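PDB 2NVM: FdxN element excision controlling factor XisI from Anabaena variabilis ATCC 29413, which probably controls, together with the partner proteins XisF and XisH, the site-specific excision of the fdxN element from nitrogen-fixation genes in cyanobacteria. Local coordinates for residues 56-61 / 72-77; 83-88 / 108-113; 5-10 / 101-106. All blocks are in the same frame, centred on the assembly; numbering follows the deposited sequence.

Contact 1 (56-61 / 72-77); sequences YLWLCC and IILYLQ
Strands 56-61 and 72-77 run antiparallel. The axes of these segments approach to 4.5 Å, and a classic beta bulge breaks their register. Tyr56 forms a hydrogen-bonded pair with Leu76. Leu76 N gives a nearly straight bond to Tyr56 O, and Tyr56 N returns one to Leu76 O. The Tyr56 ring has Leu76 O at its edge, while its hydroxyl is hydrogen-bonded to Asp54. Leu57 follows in a non-hydrogen-bonded pair with Tyr75, on the other side of the sheet. Its CG lies anti to the backbone N (chi1 -176°), and its CD1 reaches over one face of the Tyr75 ring as a CH-pi contact, 4.0 Å from the ring centroid. The same methyl meets Ile72 CD1 at 3.9 Å. At the far end of that ring, Tyr75 OH is bonded to Gln55 and to Arg46 of the second subunit.

Trp58 lies opposite the bulge, where it is faced by both Ile73 and Leu74. Trp58 N donates to Leu74 O at 2.8 Å. Trp58 O accepts twice, from Ile73 N at 2.8 Å and from Leu74 N at 3.1 Å. Trp58 CG is anti to its backbone N (chi1 166°), and the indole crosses both side chains obliquely. Ile73 CG2 sits almost squarely over the six-membered ring, 3.6 Å from its centroid. Leu74 CD2 meets the indole edge, in the ring plane. Leu59 then pairs with Ile72 beyond the bulge, its CB 4.1 Å from Ile72 CA. Cys60 adds a loose touch of SG on Ile73 CD1.

Packing is mostly apolar on both faces, with polar tips bonded at the margins. Two donors grip the single carbonyl of Trp58, which keeps the strands bonded through the extra residue. Leu57, Leu59 and Tyr75 also pack against the second subunit, so their face belongs to the dimer interface.

Contact 2 (83-88 / 108-113); sequences IWIEED and IILGFH
Trp84 NE1 is buried here with no hydrogen-bond partner in the model, although the indole is packed tightly. Ile109 lies alongside it, pointing the same way. Its CD1 comes over one ring face, 3.3 Å from Trp84 CE2 and offset toward the rim. Its CG2 stands over the six-membered ring as a CH-pi contact, 3.8 Å from the centroid. An alanine in place of Trp84 would probably loosen Ile109, because the ring face that both its CD1 and CG2 rest on is removed.

The strands are parallel neighbours, and the axes of these segments are inclined by 23°. Ile109 N donates to Ile83 O, and Ile85 N donates to Ile109 O at 2.8 Å, both nearly along the C=O axis. On the other side of the sheet, Ile85 CD1 touches Leu110 CD2 at 3.8 Å and Ile108 CG2 at 4.0 Å.

Past Ile109 the chain bends into a type I turn from Leu110 to His113. Phe112 N makes a weak bond to Ile85 O, which also lies at the edge of the Phe112 ring. Asp88 CB touches Phe112 CE2 at 4.0 Å. Glu86 is bent at chi2 (-70°), which brings OE1 to 3.5 Å from Gly111 CA. Gly111 has no side chain, and the carboxylate oxygen sits close against its backbone.

This pairing closes the beta-alpha-beta unit whose connecting helix is 93-100. Its apolar core ends at a charged border: Glu86 forms salt bridges with Arg68 and Arg46 of the second subunit, which probably keep its carboxylate ionised.

Contact 3 (5-10 / 101-106); sequences LTHYRH and AGIPQT
One side-chain hydrogen bond joins helix segment 5-10 to loop 101-106. His7 NE2 donates to Ala101 O over 2.7 Å. The acceptor lies close to the imidazole plane, and the donor approaches nearly along the C=O axis. The N-H itself is rather bent away from the oxygen, at 137°. The His7 side chain leaves the helix toward the loop with CG anti to its backbone N (chi1 169°), and this extends the ring to the carbonyl. As the donor, NE2 carries the proton, and the carbonyl would probably favour a form of the imidazole protonated there.

The apolar contact is carried by Tyr8 and Ile103. Tyr8 has CG anti to its carbonyl carbon (chi1 -77°), and its ring reaches out toward the loop. Ile103 CG2 sits over one face of that ring, offset toward the rim, at 4.0 Å from Tyr8 CZ. The two side chains cross obliquely. Ile103 CG1 adds a looser touch at the CE1 corner. The Pro104 and Tyr8 side chains cross at about a right angle, with Pro104 CD 3.4 Å from Tyr8 OH. The hydroxyl has its polar partner elsewhere, in a hydrogen bond to Asp107. Tyr8 is therefore held by apolar packing on its ring and by a bond at its tip. Ile83 of strand 82-87 touches both Tyr8 and Ile103, which ties the pair to the sheet.

The loop begins where a Schellman motif ends helix 93-100. Gly102, with positive phi, is the C-prime residue of this motif: Ile103 N bonds to Met98 O and Gly102 N to Leu99 O. The contact thus packs the N-terminal helix against a Schellman-capped helix end, within the crossover of the beta-alpha-beta unit.

In the fold
Contacts 1 and 2 lie in one mixed sheet, their centres about 12 Å apart. Strands 67-79 and 82-87 are neighbours in it and follow each other in the chain, and probable backbone bonds between Tyr75 and Glu86 and between Gln77 and Trp84 join the two contacts. Contact 1 closes before contact 2 opens. Contact 3 lies about 14 Å from contact 2 and 19 Å from contact 1, between centres. Along the chain, contact 1 is nested between the segments of contact 3, whereas contacts 2 and 3 alternate. Ile83 and Ile108 pack on Ile103, and Ile83 also on Tyr8, so helix 4-23, sheet and crossover share one core. Only contacts 1 and 2 touch the second subunit.

Contact 1 (56-61 / 72-77)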
loop_
_atom_site.group_PDB
_atom_site.type_symbol
_atom_site.label_atom_id
_atom_site.label_comp_id
_atom_site.label_asym_id
_atom_site.label_seq_id
_atom_site.Cartn_x
_atom_site.Cartn_y
_atom_site.Cartn_z
ATOM N N TYR B 56 -5.502 0.951 3.385
ATOM C CA TYR B 56 -4.705 0.779 4.610
ATOM C C TYR B 56 -3.751 -0.378 4.369
ATOM O O TYR B 56 -4.193 -1.523 4.254
ATOM C CB TYR B 56 -5.661 0.492 5.802
ATOM C CG TYR B 56 -6.767 1.531 5.902
ATOM C CD1 TYR B 56 -6.563 2.749 6.568
ATOM C CD2 TYR B 56 -8.006 1.316 5.272
ATOM C CE1 TYR B 56 -7.586 3.734 6.621
ATOM C CE2 TYR B 56 -9.035 2.288 5.327
ATOM C CZ TYR B 56 -8.819 3.490 5.985
ATOM O OH TYR B 56 -9.828 4.418 6.017
ATOM N N LEU B 57 -2.453 -0.093 4.314
ATOM C CA LEU B 57 -1.462 -1.113 4.008
ATOM C C LEU B 57 -0.204 -1.068 4.866
ATOM O O LEU B 57 0.278 -0.013 5.219
ATOM C CB LEU B 57 -1.138 -1.008 2.520
ATOM C CG LEU B 57 -0.181 -2.051 1.909
ATOM C CD1 LEU B 57 -0.714 -2.599 0.587
ATOM C CD2 LEU B 57 1.247 -1.504 1.809
ATOM N N TRP B 58 0.291 -2.257 5.178
ATOM C CA TRP B 58 1.487 -2.504 5.929
ATOM C C TRP B 58 2.329 -3.434 5.066
ATOM O O TRP B 58 1.882 -4.538 4.707
ATOM C CB TRP B 58 1.119 -3.108 7.306
ATOM C CG TRP B 58 2.225 -3.725 8.099
ATOM C CD1 TRP B 58 3.555 -3.417 8.036
ATOM C CD2 TRP B 58 2.083 -4.648 9.193
ATOM N NE1 TRP B 58 4.251 -4.147 8.956
ATOM C CE2 TRP B 58 3.389 -4.911 9.685
ATOM C CE3 TRP B 58 0.988 -5.306 9.783
ATOM C CZ2 TRP B 58 3.641 -5.808 10.746
ATOM C CZ3 TRP B 58 1.232 -6.212 10.858
ATOM C CH2 TRP B 58 2.557 -6.454 11.319
ATOM N N LEU B 59 3.533 -2.964 4.729
ATOM C CA LEU B 59 4.502 -3.731 3.963
ATOM C C LEU B 59 5.878 -3.636 4.576
ATOM O O LEU B 59 6.107 -2.807 5.447
ATOM C CB LEU B 59 4.531 -3.241 2.507
ATOM C CG LEU B 59 4.892 -1.798 2.114
ATOM C CD1 LEU B 59 6.295 -1.385 2.456
ATOM C CD2 LEU B 59 4.718 -1.675 0.598
ATOM N N CYS B 60 6.768 -4.513 4.129
ATOM C CA CYS B 60 8.192 -4.455 4.475
ATOM C C CYS B 60 8.960 -4.301 3.150
ATOM O O CYS B 60 8.568 -4.852 2.118
ATOM C CB CYS B 60 8.665 -5.635 5.312
ATOM S SG CYS B 60 8.593 -7.159 4.529
ATOM N N CYS B 61 10.015 -3.508 3.185
ATOM C CA CYS B 61 10.815 -3.231 2.010
ATOM C C CYS B 61 12.270 -2.942 2.372
ATOM O O CYS B 61 12.547 -2.267 3.372
ATOM C CB CYS B 61 10.182 -2.060 1.249
ATOM S SG CYS B 61 10.974 -1.562 -0.269
ATOM N N ILE B 72 3.952 -7.295 0.945
ATOM C CA ILE B 72 2.717 -6.828 1.624
ATOM C C ILE B 72 2.447 -7.795 2.777
ATOM O O ILE B 72 2.421 -9.010 2.549
ATOM C CB ILE B 72 1.529 -6.749 0.639
ATOM C CG1 ILE B 72 1.852 -5.693 -0.444
ATOM C CG2 ILE B 72 0.178 -6.442 1.390
ATOM C CD1 ILE B 72 0.800 -5.552 -1.526
ATOM N N ILE B 73 2.297 -7.239 3.996
ATOM C CA ILE B 73 2.032 -7.989 5.234
ATOM C C ILE B 73 0.533 -7.997 5.530
ATOM O O ILE B 73 -0.049 -9.044 5.805
ATOM C CB ILE B 73 2.728 -7.343 6.496
ATOM C CG1 ILE B 73 4.246 -7.210 6.326
ATOM C CG2 ILE B 73 2.420 -8.137 7.777
ATOM C CD1 ILE B 73 4.962 -8.505 6.161
ATOM N N LEU B 74 -0.072 -6.805 5.510
ATOM C CA LEU B 74 -1.487 -6.613 5.807
ATOM C C LEU B 74 -2.027 -5.510 4.920
ATOM O O LEU B 74 -1.423 -4.430 4.845
ATOM C CB LEU B 74 -1.626 -6.268 7.299
ATOM C CG LEU B 74 -2.958 -6.247 8.062
ATOM C CD1 LEU B 74 -3.741 -7.518 7.881
ATOM C CD2 LEU B 74 -2.671 -6.038 9.555
ATOM N N TYR B 75 -3.136 -5.801 4.232
ATOM C CA TYR B 75 -3.769 -4.869 3.321
ATOM C C TYR B 75 -5.287 -4.952 3.472
ATOM O O TYR B 75 -5.890 -6.012 3.279
ATOM C CB TYR B 75 -3.280 -5.105 1.863
ATOM C CG TYR B 75 -3.950 -4.265 0.790
ATOM C CD1 TYR B 75 -4.369 -2.928 1.039
ATOM C CD2 TYR B 75 -4.076 -4.755 -0.523
ATOM C CE1 TYR B 75 -4.987 -2.155 0.043
ATOM C CE2 TYR B 75 -4.682 -3.994 -1.525
ATOM C CZ TYR B 75 -5.127 -2.680 -1.230
ATOM O OH TYR B 75 -5.711 -1.897 -2.187
ATOM N N LEU B 76 -5.872 -3.808 3.816
ATOM C CA LEU B 76 -7.302 -3.646 4.030
ATOM C C LEU B 76 -7.806 -2.438 3.257
ATOM O O LEU B 76 -7.092 -1.429 3.145
ATOM C CB LEU B 76 -7.576 -3.410 5.522
ATOM C CG LEU B 76 -7.002 -4.406 6.536
ATOM C CD1 LEU B 76 -7.316 -3.973 7.942
ATOM C CD2 LEU B 76 -7.555 -5.777 6.322
ATOM N N GLN B 77 -9.002 -2.562 2.694
ATOM C CA GLN B 77 -9.691 -1.459 2.036
ATOM C C GLN B 77 -11.199 -1.492 2.352
ATOM O O GLN B 77 -11.750 -2.560 2.632
ATOM C CB GLN B 77 -9.442 -1.384 0.517
ATOM C CG GLN B 77 -9.949 -2.560 -0.305
ATOM C CD GLN B 77 -10.168 -2.307 -1.786
ATOM O OE1 GLN B 77 -9.984 -1.201 -2.316
ATOM N NE2 GLN B 77 -10.630 -3.350 -2.465
#

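Contact 2 (83-88 / 108-113)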
loop_
_atom_site.group_PDB
_atom_site.type_symbol
_atom_site.label_atom_id
_atom_site.label_comp_id
_atom_site.label_asym_id
_atom_site.label_seq_id
_atom_site.Cartn_x
_atom_site.Cartn_y
_atom_site.Cartn_z
ATOM N N ILE B 83 -15.584 -3.978 4.404
ATOM C CA ILE B 83 -14.158 -4.101 4.699
ATOM C C ILE B 83 -13.652 -5.313 3.921
ATOM O O ILE B 83 -14.146 -6.412 4.108
ATOM C CB ILE B 83 -13.902 -4.269 6.234
ATOM C CG1 ILE B 83 -14.366 -2.994 6.983
ATOM C CG2 ILE B 83 -12.430 -4.576 6.531
ATOM C CD1 ILE B 83 -14.366 -3.104 8.476
ATOM N N TRP B 84 -12.671 -5.082 3.050
ATOM C CA TRP B 84 -12.028 -6.112 2.230
ATOM C C TRP B 84 -10.670 -6.400 2.836
ATOM O O TRP B 84 -9.858 -5.498 2.887
ATOM C CB TRP B 84 -11.837 -5.615 0.799
ATOM C CG TRP B 84 -13.056 -5.632 -0.008
ATOM C CD1 TRP B 84 -14.145 -4.828 0.118
ATOM C CD2 TRP B 84 -13.319 -6.508 -1.095
ATOM N NE1 TRP B 84 -15.094 -5.163 -0.818
ATOM C CE2 TRP B 84 -14.609 -6.185 -1.590
ATOM C CE3 TRP B 84 -12.589 -7.544 -1.706
ATOM C CZ2 TRP B 84 -15.196 -6.874 -2.677
ATOM C CZ3 TRP B 84 -13.151 -8.225 -2.785
ATOM C CH2 TRP B 84 -14.453 -7.883 -3.268
ATOM N N ILE B 85 -10.446 -7.627 3.308
ATOM C CA ILE B 85 -9.140 -8.060 3.838
ATOM C C ILE B 85 -8.468 -8.703 2.618
ATOM O O ILE B 85 -8.782 -9.842 2.253
ATOM C CB ILE B 85 -9.232 -9.028 5.027
ATOM C CG1 ILE B 85 -10.130 -8.450 6.146
ATOM C CG2 ILE B 85 -7.813 -9.345 5.536
ATOM C CD1 ILE B 85 -10.316 -9.383 7.343
ATOM N N GLU B 86 -7.603 -7.921 1.962
ATOM C CA GLU B 86 -6.861 -8.343 0.757
ATOM C C GLU B 86 -5.601 -9.156 1.070
ATOM O O GLU B 86 -5.144 -9.909 0.242
ATOM C CB GLU B 86 -6.456 -7.122 -0.066
ATOM C CG GLU B 86 -7.587 -6.142 -0.473
ATOM C CD GLU B 86 -8.579 -6.655 -1.500
ATOM O OE1 GLU B 86 -8.660 -7.859 -1.794
ATOM O OE2 GLU B 86 -9.352 -5.832 -2.010
ATOM N N GLU B 87 -4.997 -8.943 2.229
ATOM C CA GLU B 87 -3.802 -9.678 2.647
ATOM C C GLU B 87 -3.800 -9.653 4.159
ATOM O O GLU B 87 -4.069 -8.597 4.748
ATOM C CB GLU B 87 -2.531 -9.029 2.069
ATOM C CG GLU B 87 -1.198 -9.745 2.393
ATOM C CD GLU B 87 -1.105 -11.191 1.867
ATOM O OE1 GLU B 87 -1.431 -11.421 0.687
ATOM O OE2 GLU B 87 -0.679 -12.092 2.638
ATOM N N ASP B 88 -3.521 -10.808 4.765
ATOM C CA ASP B 88 -3.538 -10.992 6.197
ATOM C C ASP B 88 -2.366 -11.857 6.648
ATOM O O ASP B 88 -2.141 -12.923 6.072
ATOM C CB ASP B 88 -4.863 -11.704 6.576
ATOM C CG ASP B 88 -5.025 -11.937 8.098
ATOM O OD1 ASP B 88 -4.594 -11.076 8.890
ATOM O OD2 ASP B 88 -5.597 -12.975 8.490
ATOM N N ILE B 108 -17.576 -7.919 6.059
ATOM C CA ILE B 108 -16.173 -8.355 6.001
ATOM C C ILE B 108 -16.043 -9.305 4.786
ATOM O O ILE B 108 -16.769 -10.273 4.713
ATOM C CB ILE B 108 -15.733 -9.108 7.297
ATOM C CG1 ILE B 108 -15.902 -8.212 8.538
ATOM C CG2 ILE B 108 -14.275 -9.585 7.186
ATOM C CD1 ILE B 108 -15.479 -8.856 9.858
ATOM N N ILE B 109 -15.136 -9.009 3.856
ATOM C CA ILE B 109 -14.870 -9.843 2.665
ATOM C C ILE B 109 -13.405 -10.275 2.693
ATOM O O ILE B 109 -12.509 -9.429 2.840
ATOM C CB ILE B 109 -15.139 -9.089 1.336
ATOM C CG1 ILE B 109 -16.593 -8.606 1.291
ATOM C CG2 ILE B 109 -14.837 -9.991 0.126
ATOM C CD1 ILE B 109 -16.964 -7.885 0.056
ATOM N N LEU B 110 -13.172 -11.579 2.548
ATOM C CA LEU B 110 -11.826 -12.123 2.469
ATOM C C LEU B 110 -11.441 -12.108 1.005
ATOM O O LEU B 110 -11.671 -13.067 0.270
ATOM C CB LEU B 110 -11.712 -13.513 3.101
ATOM C CG LEU B 110 -12.128 -13.578 4.571
ATOM C CD1 LEU B 110 -11.908 -15.008 5.067
ATOM C CD2 LEU B 110 -11.388 -12.548 5.478
ATOM N N GLY B 111 -10.893 -10.961 0.586
ATOM C CA GLY B 111 -10.387 -10.722 -0.759
ATOM C C GLY B 111 -9.287 -11.688 -1.142
ATOM O O GLY B 111 -9.190 -12.054 -2.298
ATOM N N PHE B 112 -8.464 -12.109 -0.172
ATOM C CA PHE B 112 -7.433 -13.143 -0.407
ATOM C C PHE B 112 -8.011 -14.561 -0.666
ATOM O O PHE B 112 -7.252 -15.440 -1.052
ATOM C CB PHE B 112 -6.342 -13.156 0.676
ATOM C CG PHE B 112 -6.786 -13.658 2.006
ATOM C CD1 PHE B 112 -6.651 -15.015 2.336
ATOM C CD2 PHE B 112 -7.274 -12.779 2.968
ATOM C CE1 PHE B 112 -7.043 -15.489 3.601
ATOM C CE2 PHE B 112 -7.657 -13.236 4.233
ATOM C CZ PHE B 112 -7.548 -14.598 4.551
ATOM N N HIS B 113 -9.293 -14.817 -0.355
ATOM C CA HIS B 113 -9.948 -16.083 -0.750
ATOM C C HIS B 113 -10.474 -15.862 -2.174
ATOM O O HIS B 113 -10.876 -14.778 -2.501
ATOM C CB HIS B 113 -11.109 -16.494 0.154
ATOM C CG HIS B 113 -10.699 -16.999 1.499
ATOM N ND1 HIS B 113 -9.472 -17.578 1.739
ATOM C CD2 HIS B 113 -11.425 -17.188 2.624
ATOM C CE1 HIS B 113 -9.422 -17.998 2.988
ATOM N NE2 HIS B 113 -10.599 -17.783 3.545
#

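Contact 3 (5-10 / 101-106)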
loop_
_atom_site.group_PDB
_atom_site.type_symbol
_atom_site.label_atom_id
_atom_site.label_comp_id
_atom_site.label_asym_id
_atom_site.label_seq_id
_atom_site.Cartn_x
_atom_site.Cartn_y
_atom_site.Cartn_z
ATOM N N LEU B 5 -19.465 4.156 8.179
ATOM C CA LEU B 5 -18.140 4.345 7.567
ATOM C C LEU B 5 -17.053 4.898 8.510
ATOM O O LEU B 5 -15.949 4.359 8.536
ATOM C CB LEU B 5 -18.230 5.188 6.273
ATOM C CG LEU B 5 -18.533 4.464 4.950
ATOM C CD1 LEU B 5 -17.254 3.781 4.397
ATOM C CD2 LEU B 5 -19.705 3.473 5.044
ATOM N N THR B 6 -17.370 5.952 9.263
ATOM C CA THR B 6 -16.421 6.561 10.239
ATOM C C THR B 6 -15.991 5.560 11.331
ATOM O O THR B 6 -14.818 5.518 11.716
ATOM C CB THR B 6 -16.978 7.860 10.884
ATOM O OG1 THR B 6 -18.332 7.639 11.266
ATOM C CG2 THR B 6 -16.961 9.004 9.900
ATOM N N HIS B 7 -16.952 4.767 11.809
ATOM C CA HIS B 7 -16.698 3.695 12.784
ATOM C C HIS B 7 -15.758 2.626 12.182
ATOM O O HIS B 7 -14.795 2.210 12.827
ATOM C CB HIS B 7 -18.022 3.071 13.266
ATOM C CG HIS B 7 -17.842 1.819 14.058
ATOM N ND1 HIS B 7 -17.207 1.804 15.281
ATOM C CD2 HIS B 7 -18.194 0.542 13.796
ATOM C CE1 HIS B 7 -17.175 0.567 15.737
ATOM N NE2 HIS B 7 -17.768 -0.218 14.854
ATOM N N TYR B 8 -16.066 2.209 10.956
ATOM C CA TYR B 8 -15.265 1.229 10.194
ATOM C C TYR B 8 -13.843 1.729 9.940
ATOM O O TYR B 8 -12.903 0.944 10.051
ATOM C CB TYR B 8 -15.960 0.871 8.863
ATOM C CG TYR B 8 -17.136 -0.089 8.940
ATOM C CD1 TYR B 8 -17.923 -0.240 10.112
ATOM C CD2 TYR B 8 -17.558 -0.775 7.780
ATOM C CE1 TYR B 8 -19.028 -1.103 10.146
ATOM C CE2 TYR B 8 -18.685 -1.648 7.812
ATOM C CZ TYR B 8 -19.405 -1.797 9.002
ATOM O OH TYR B 8 -20.504 -2.619 9.079
ATOM N N ARG B 9 -13.701 3.017 9.593
ATOM C CA ARG B 9 -12.384 3.659 9.381
ATOM C C ARG B 9 -11.545 3.615 10.655
ATOM O O ARG B 9 -10.418 3.143 10.626
ATOM C CB ARG B 9 -12.512 5.122 8.915
ATOM C CG ARG B 9 -12.930 5.296 7.470
ATOM C CD ARG B 9 -12.910 6.765 7.114
ATOM N NE ARG B 9 -13.158 7.014 5.691
ATOM C CZ ARG B 9 -14.341 7.245 5.103
ATOM N NH1 ARG B 9 -15.493 7.303 5.782
ATOM N NH2 ARG B 9 -14.364 7.456 3.780
ATOM N N HIS B 10 -12.131 4.098 11.755
ATOM C CA HIS B 10 -11.501 4.106 13.095
ATOM C C HIS B 10 -11.080 2.698 13.524
ATOM O O HIS B 10 -9.944 2.510 13.969
ATOM C CB HIS B 10 -12.462 4.729 14.130
ATOM C CG HIS B 10 -11.973 4.689 15.551
ATOM N ND1 HIS B 10 -11.061 5.595 16.058
ATOM C CD2 HIS B 10 -12.315 3.882 16.588
ATOM C CE1 HIS B 10 -10.843 5.330 17.336
ATOM N NE2 HIS B 10 -11.593 4.300 17.684
ATOM N N ALA B 101 -15.605 -5.159 17.612
ATOM C CA ALA B 101 -15.935 -3.746 17.345
ATOM C C ALA B 101 -17.353 -3.566 16.726
ATOM O O ALA B 101 -17.657 -2.485 16.258
ATOM C CB ALA B 101 -14.860 -3.093 16.450
ATOM N N GLY B 102 -18.209 -4.597 16.722
ATOM C CA GLY B 102 -19.571 -4.506 16.180
ATOM C C GLY B 102 -19.696 -4.441 14.669
ATOM O O GLY B 102 -20.692 -3.927 14.160
ATOM N N ILE B 103 -18.693 -4.952 13.954
ATOM C CA ILE B 103 -18.706 -5.006 12.496
ATOM C C ILE B 103 -19.313 -6.386 12.235
ATOM O O ILE B 103 -18.757 -7.387 12.713
ATOM C CB ILE B 103 -17.291 -4.892 11.869
ATOM C CG1 ILE B 103 -16.603 -3.601 12.339
ATOM C CG2 ILE B 103 -17.370 -4.940 10.325
ATOM C CD1 ILE B 103 -15.215 -3.375 11.769
ATOM N N PRO B 104 -20.457 -6.457 11.514
ATOM C CA PRO B 104 -21.049 -7.771 11.231
ATOM C C PRO B 104 -20.237 -8.516 10.162
ATOM O O PRO B 104 -19.580 -7.864 9.324
ATOM C CB PRO B 104 -22.453 -7.421 10.721
ATOM C CG PRO B 104 -22.269 -6.121 10.051
ATOM C CD PRO B 104 -21.248 -5.381 10.886
ATOM N N GLN B 105 -20.288 -9.855 10.208
ATOM C CA GLN B 105 -19.581 -10.735 9.238
ATOM C C GLN B 105 -19.977 -10.478 7.774
ATOM O O GLN B 105 -19.157 -10.684 6.880
ATOM C CB GLN B 105 -19.763 -12.226 9.564
ATOM C CG GLN B 105 -19.203 -12.662 10.908
ATOM N N THR B 106 -21.217 -10.015 7.552
ATOM C CA THR B 106 -21.715 -9.649 6.211
ATOM C C THR B 106 -21.018 -8.420 5.597
ATOM O O THR B 106 -21.163 -8.211 4.389
ATOM C CB THR B 106 -23.254 -9.412 6.184
ATOM O OG1 THR B 106 -23.598 -8.298 7.019
ATOM C CG2 THR B 106 -23.997 -10.662 6.642
#